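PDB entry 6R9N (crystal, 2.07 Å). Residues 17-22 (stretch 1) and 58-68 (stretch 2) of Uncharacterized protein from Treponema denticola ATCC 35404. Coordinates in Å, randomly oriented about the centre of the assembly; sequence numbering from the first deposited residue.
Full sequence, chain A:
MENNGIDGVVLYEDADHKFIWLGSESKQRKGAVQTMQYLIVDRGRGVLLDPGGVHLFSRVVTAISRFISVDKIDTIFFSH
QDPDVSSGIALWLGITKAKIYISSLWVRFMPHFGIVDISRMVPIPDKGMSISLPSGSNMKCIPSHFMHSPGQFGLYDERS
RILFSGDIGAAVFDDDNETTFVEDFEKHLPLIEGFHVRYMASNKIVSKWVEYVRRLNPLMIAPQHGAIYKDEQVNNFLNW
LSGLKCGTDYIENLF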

ATOM      1  N   HIS A  17       3.378   2.375  32.909  1.00 33.97           N
ATOM      2  CA  HIS A  17       2.946   2.190  31.529  1.00 31.52           C
ATOM      3  C   HIS A  17       2.011   3.325  31.132  1.00 31.04           C
ATOM      4  O   HIS A  17       1.072   3.630  31.865  1.00 30.16           O
ATOM      5  CB  HIS A  17       2.242   0.832  31.373  1.00 31.49           C
ATOM      6  CG  HIS A  17       1.790   0.527  29.978  1.00 31.87           C
ATOM      7  ND1 HIS A  17       2.582  -0.145  29.071  1.00 33.25           N
ATOM      8  CD2 HIS A  17       0.609   0.754  29.346  1.00 29.97           C
ATOM      9  CE1 HIS A  17       1.919  -0.302  27.937  1.00 32.19           C
ATOM     10  NE2 HIS A  17       0.718   0.227  28.079  1.00 29.03           N
ATOM     11  N   LYS A  18       2.267   3.944  29.980  1.00 29.26           N
ATOM     12  CA  LYS A  18       1.374   4.947  29.417  1.00 28.55           C
ATOM     13  C   LYS A  18       1.104   4.642  27.953  1.00 28.96           C
ATOM     14  O   LYS A  18       1.983   4.160  27.231  1.00 30.41           O
ATOM     15  CB  LYS A  18       1.955   6.365  29.499  1.00 33.61           C
ATOM     16  CG  LYS A  18       2.073   6.964  30.890  1.00 31.63           C
ATOM     17  CD  LYS A  18       2.537   8.408  30.780  1.00 33.82           C
ATOM     18  CE  LYS A  18       2.995   8.969  32.130  1.00 40.62           C
ATOM     19  NZ  LYS A  18       4.090   9.963  31.951  1.00 36.81           N
ATOM     20  N   PHE A  19      -0.111   4.969  27.518  1.00 25.75           N
ATOM     21  CA  PHE A  19      -0.504   4.962  26.113  1.00 30.73           C
ATOM     22  C   PHE A  19      -0.929   6.387  25.768  1.00 27.43           C
ATOM     23  O   PHE A  19      -1.831   6.933  26.412  1.00 26.72           O
ATOM     24  CB  PHE A  19      -1.645   3.961  25.862  1.00 23.38           C
ATOM     25  CG  PHE A  19      -1.872   3.620  24.407  1.00 27.87           C
ATOM     26  CD1 PHE A  19      -2.177   4.602  23.477  1.00 28.69           C
ATOM     27  CD2 PHE A  19      -1.797   2.300  23.971  1.00 29.14           C
ATOM     28  CE1 PHE A  19      -2.383   4.277  22.139  1.00 29.79           C
ATOM     29  CE2 PHE A  19      -2.010   1.964  22.652  1.00 27.86           C
ATOM     30  CZ  PHE A  19      -2.305   2.942  21.732  1.00 28.61           C
ATOM     31  N   ILE A  20      -0.285   6.976  24.755  1.00 24.41           N
ATOM     32  CA  ILE A  20      -0.360   8.402  24.456  1.00 27.34           C
ATOM     33  C   ILE A  20      -0.723   8.600  22.985  1.00 28.36           C
ATOM     34  O   ILE A  20      -0.088   8.016  22.097  1.00 27.26           O
ATOM     35  CB  ILE A  20       0.975   9.117  24.755  1.00 28.26           C
ATOM     36  CG1 ILE A  20       1.371   8.961  26.226  1.00 27.59           C
ATOM     37  CG2 ILE A  20       0.918  10.603  24.315  1.00 28.11           C
ATOM     38  CD1 ILE A  20       2.872   8.960  26.439  1.00 27.19           C
ATOM     39  N   TRP A  21      -1.694   9.474  22.732  1.00 27.30           N
ATOM     40  CA  TRP A  21      -1.964   9.992  21.397  1.00 29.06           C
ATOM     41  C   TRP A  21      -1.089  11.220  21.121  1.00 33.05           C
ATOM     42  O   TRP A  21      -1.110  12.191  21.891  1.00 32.06           O
ATOM     43  CB  TRP A  21      -3.445  10.337  21.255  1.00 28.30           C
ATOM     44  CG  TRP A  21      -3.738  11.097  20.018  1.00 31.20           C
ATOM     45  CD1 TRP A  21      -3.196  10.895  18.781  1.00 34.65           C
ATOM     46  CD2 TRP A  21      -4.635  12.209  19.888  1.00 34.27           C
ATOM     47  NE1 TRP A  21      -3.711  11.808  17.885  1.00 37.61           N
ATOM     48  CE2 TRP A  21      -4.595  12.624  18.541  1.00 33.41           C
ATOM     49  CE3 TRP A  21      -5.474  12.885  20.779  1.00 34.09           C
ATOM     50  CZ2 TRP A  21      -5.362  13.692  18.064  1.00 38.50           C
ATOM     51  CZ3 TRP A  21      -6.241  13.940  20.300  1.00 38.29           C
ATOM     52  CH2 TRP A  21      -6.173  14.333  18.957  1.00 32.87           C
ATOM     53  N   LEU A  22      -0.321  11.153  20.029  1.00 30.29           N
ATOM     54  CA  LEU A  22       0.675  12.137  19.580  1.00 33.74           C
ATOM     55  C   LEU A  22       1.893  12.145  20.488  1.00 43.53           C
ATOM     56  O   LEU A  22       2.860  11.424  20.233  1.00 45.14           O
ATOM     57  CB  LEU A  22       0.075  13.549  19.467  1.00 36.25           C
ATOM     58  CG  LEU A  22      -1.063  13.611  18.455  1.00 38.07           C
ATOM     59  CD1 LEU A  22      -1.504  15.037  18.201  1.00 47.07           C
ATOM     60  CD2 LEU A  22      -0.688  12.906  17.133  1.00 41.96           C
ATOM     61  N   SER A  58       9.625  17.321  13.425  1.00 55.68           N
ATOM     62  CA  SER A  58       9.948  17.976  14.676  1.00 53.31           C
ATOM     63  C   SER A  58       8.718  18.180  15.539  1.00 53.21           C
ATOM     64  O   SER A  58       8.852  18.393  16.748  1.00 55.69           O
ATOM     65  CB  SER A  58      10.632  19.311  14.388  1.00 58.33           C
ATOM     66  OG  SER A  58      11.975  19.104  13.960  1.00 61.92           O
ATOM     67  N   ARG A  59       7.521  18.088  14.961  1.00 58.14           N
ATOM     68  CA  ARG A  59       6.322  18.138  15.788  1.00 58.26           C
ATOM     69  C   ARG A  59       6.191  16.857  16.601  1.00 52.81           C
ATOM     70  O   ARG A  59       5.943  16.899  17.813  1.00 52.45           O
ATOM     71  CB  ARG A  59       5.083  18.366  14.919  1.00 59.83           C
ATOM     72  CG  ARG A  59       3.829  18.662  15.724  1.00 62.18           C
ATOM     73  CD  ARG A  59       2.539  18.441  14.930  0.77 63.27           C
ATOM     74  NE  ARG A  59       2.148  17.039  14.708  1.00 61.69           N
ATOM     75  NH1 ARG A  59       2.198  16.347  16.928  1.00 58.76           N
ATOM     76  NH2 ARG A  59       1.609  14.881  15.276  1.00 54.88           N
ATOM     77  N   VAL A  60       6.367  15.705  15.949  1.00 53.10           N
ATOM     78  CA  VAL A  60       6.265  14.434  16.656  1.00 49.67           C
ATOM     79  C   VAL A  60       7.370  14.312  17.700  1.00 48.20           C
ATOM     80  O   VAL A  60       7.123  13.879  18.833  1.00 43.13           O
ATOM     81  CB  VAL A  60       6.304  13.268  15.655  1.00 52.00           C
ATOM     82  CG1 VAL A  60       5.918  11.965  16.344  1.00 48.43           C
ATOM     83  CG2 VAL A  60       5.399  13.558  14.465  1.00 57.15           C
ATOM     84  N   VAL A  61       8.602  14.699  17.337  1.00 48.38           N
ATOM     85  CA  VAL A  61       9.727  14.643  18.270  1.00 45.72           C
ATOM     86  C   VAL A  61       9.446  15.497  19.498  1.00 46.03           C
ATOM     87  O   VAL A  61       9.668  15.065  20.638  1.00 37.83           O
ATOM     88  CB  VAL A  61      11.030  15.073  17.575  1.00 48.79           C
ATOM     89  CG1 VAL A  61      12.165  15.129  18.596  1.00 45.68           C
ATOM     90  CG2 VAL A  61      11.365  14.118  16.444  1.00 43.75           C
ATOM     91  N   THR A  62       9.012  16.745  19.277  1.00 46.57           N
ATOM     92  CA  THR A  62       8.669  17.629  20.386  1.00 45.79           C
ATOM     93  C   THR A  62       7.634  16.990  21.299  1.00 45.99           C
ATOM     94  O   THR A  62       7.788  16.984  22.527  1.00 44.48           O
ATOM     95  CB  THR A  62       8.145  18.968  19.856  1.00 49.75           C
ATOM     96  OG1 THR A  62       9.037  19.492  18.866  1.00 48.44           O
ATOM     97  CG2 THR A  62       8.003  19.963  20.997  1.00 46.50           C
ATOM     98  N   ALA A  63       6.571  16.445  20.711  1.00 44.80           N
ATOM     99  CA  ALA A  63       5.525  15.826  21.510  1.00 42.61           C
ATOM    100  C   ALA A  63       6.070  14.641  22.292  1.00 42.49           C
ATOM    101  O   ALA A  63       5.831  14.521  23.499  1.00 43.07           O
ATOM    102  CB  ALA A  63       4.360  15.404  20.614  1.00 42.26           C
ATOM    103  N   ILE A  64       6.841  13.772  21.628  1.00 37.59           N
ATOM    104  CA  ILE A  64       7.430  12.628  22.319  1.00 37.68           C
ATOM    105  C   ILE A  64       8.276  13.092  23.498  1.00 37.04           C
ATOM    106  O   ILE A  64       8.209  12.520  24.596  1.00 35.77           O
ATOM    107  CB  ILE A  64       8.254  11.770  21.343  1.00 39.82           C
ATOM    108  CG1 ILE A  64       7.345  11.083  20.324  1.00 38.21           C
ATOM    109  CG2 ILE A  64       9.097  10.731  22.110  1.00 31.65           C
ATOM    110  CD1 ILE A  64       8.102  10.427  19.211  1.00 30.07           C
ATOM    111  N   SER A  65       9.056  14.154  23.301  1.00 41.77           N
ATOM    112  CA  SER A  65      10.008  14.617  24.309  1.00 42.26           C
ATOM    113  C   SER A  65       9.355  15.123  25.593  1.00 39.71           C
ATOM    114  O   SER A  65      10.060  15.268  26.594  1.00 38.99           O
ATOM    115  CB  SER A  65      10.875  15.726  23.724  1.00 42.28           C
ATOM    116  OG  SER A  65      11.455  15.311  22.500  1.00 44.46           O
ATOM    117  N   ARG A  66       8.047  15.383  25.605  1.00 38.54           N
ATOM    118  CA  ARG A  66       7.381  15.679  26.867  1.00 39.49           C
ATOM    119  C   ARG A  66       7.245  14.448  27.752  1.00 42.04           C
ATOM    120  O   ARG A  66       6.889  14.586  28.931  1.00 42.99           O
ATOM    121  CB  ARG A  66       5.998  16.281  26.626  1.00 39.56           C
ATOM    122  CG  ARG A  66       5.956  17.272  25.477  1.00 46.84           C
ATOM    123  CD  ARG A  66       4.696  18.110  25.507  1.00 51.92           C
ATOM    124  NE  ARG A  66       4.671  19.073  24.402  1.00 63.92           N
ATOM    125  CZ  ARG A  66       5.329  20.233  24.380  1.00 66.65           C
ATOM    126  NH1 ARG A  66       5.235  21.026  23.319  1.00 66.39           N
ATOM    127  NH2 ARG A  66       6.076  20.605  25.414  1.00 61.65           N
ATOM    128  N   PHE A  67       7.506  13.258  27.216  1.00 40.50           N
ATOM    129  CA  PHE A  67       7.315  12.013  27.945  1.00 37.43           C
ATOM    130  C   PHE A  67       8.556  11.159  28.045  1.00 39.61           C
ATOM    131  O   PHE A  67       8.702  10.433  29.031  1.00 45.00           O
ATOM    132  CB  PHE A  67       6.220  11.169  27.281  1.00 36.66           C
ATOM    133  CG  PHE A  67       4.897  11.864  27.191  1.00 36.36           C
ATOM    134  CD1 PHE A  67       4.047  11.899  28.288  1.00 28.59           C
ATOM    135  CD2 PHE A  67       4.511  12.498  26.020  1.00 34.49           C
ATOM    136  CE1 PHE A  67       2.820  12.533  28.211  1.00 34.18           C
ATOM    137  CE2 PHE A  67       3.284  13.151  25.938  1.00 31.89           C
ATOM    138  CZ  PHE A  67       2.439  13.162  27.028  1.00 32.43           C
ATOM    139  N   ILE A  68       9.450  11.214  27.060  1.00 38.58           N
ATOM    140  CA  ILE A  68      10.544  10.260  26.990  1.00 37.60           C
ATOM    141  C   ILE A  68      11.604  10.809  26.051  1.00 38.78           C
ATOM    142  O   ILE A  68      11.300  11.534  25.104  1.00 37.35           O
ATOM    143  CB  ILE A  68      10.005   8.884  26.521  1.00 40.57           C
ATOM    144  CG1 ILE A  68      10.839   7.746  27.077  1.00 44.39           C
ATOM    145  CG2 ILE A  68       9.918   8.799  24.999  1.00 38.72           C
ATOM    146  CD1 ILE A  68      10.225   6.408  26.744  1.00 46.36           C
TER
HETATM  147  O   HOH W   1       6.660   9.468  30.711  1.00 40.57           O

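No direct hydrogen bond joins the two stretches among the atoms modelled; a water makes the polar link. Water 1 accepts from Lys18 NZ at 2.9 Å and donates to Phe67 O at 2.8 Å. The extended lysine side chain carries NZ out to this water. Lys18 NZ also lies at the edge of the Phe67 ring, 4.1 Å from Phe67 CD1.

Ile20 covers one face of the Phe67 ring. Ile20 CD1 sits 3.7 Å from the centroid of the Phe67 ring, 16° off its normal, in a CH-pi contact. Ile20 is buried, and its aliphatic methyl suits the pi face of an aromatic ring. Lys18 and Ile20 alternate with His17, Phe19 and Trp21 along the strand, and both point toward stretch 2. Phe67 points back toward them, with chi1 in m.

Leu22 is buried and packs against the helix. Its backbone comes close to the small Ala63, which faces stretch 1: Leu22 C is 4.1 Å from Ala63 CB. Leu22 CA and Ala63 CA are 6.4 Å apart. Arg59 starts out sideways, but its end comes nearer, placing Arg59 NH2 3.6 Å from Leu22 CD2. Its CZ is not modelled. The contact is small, burying 312 Å² over both sides.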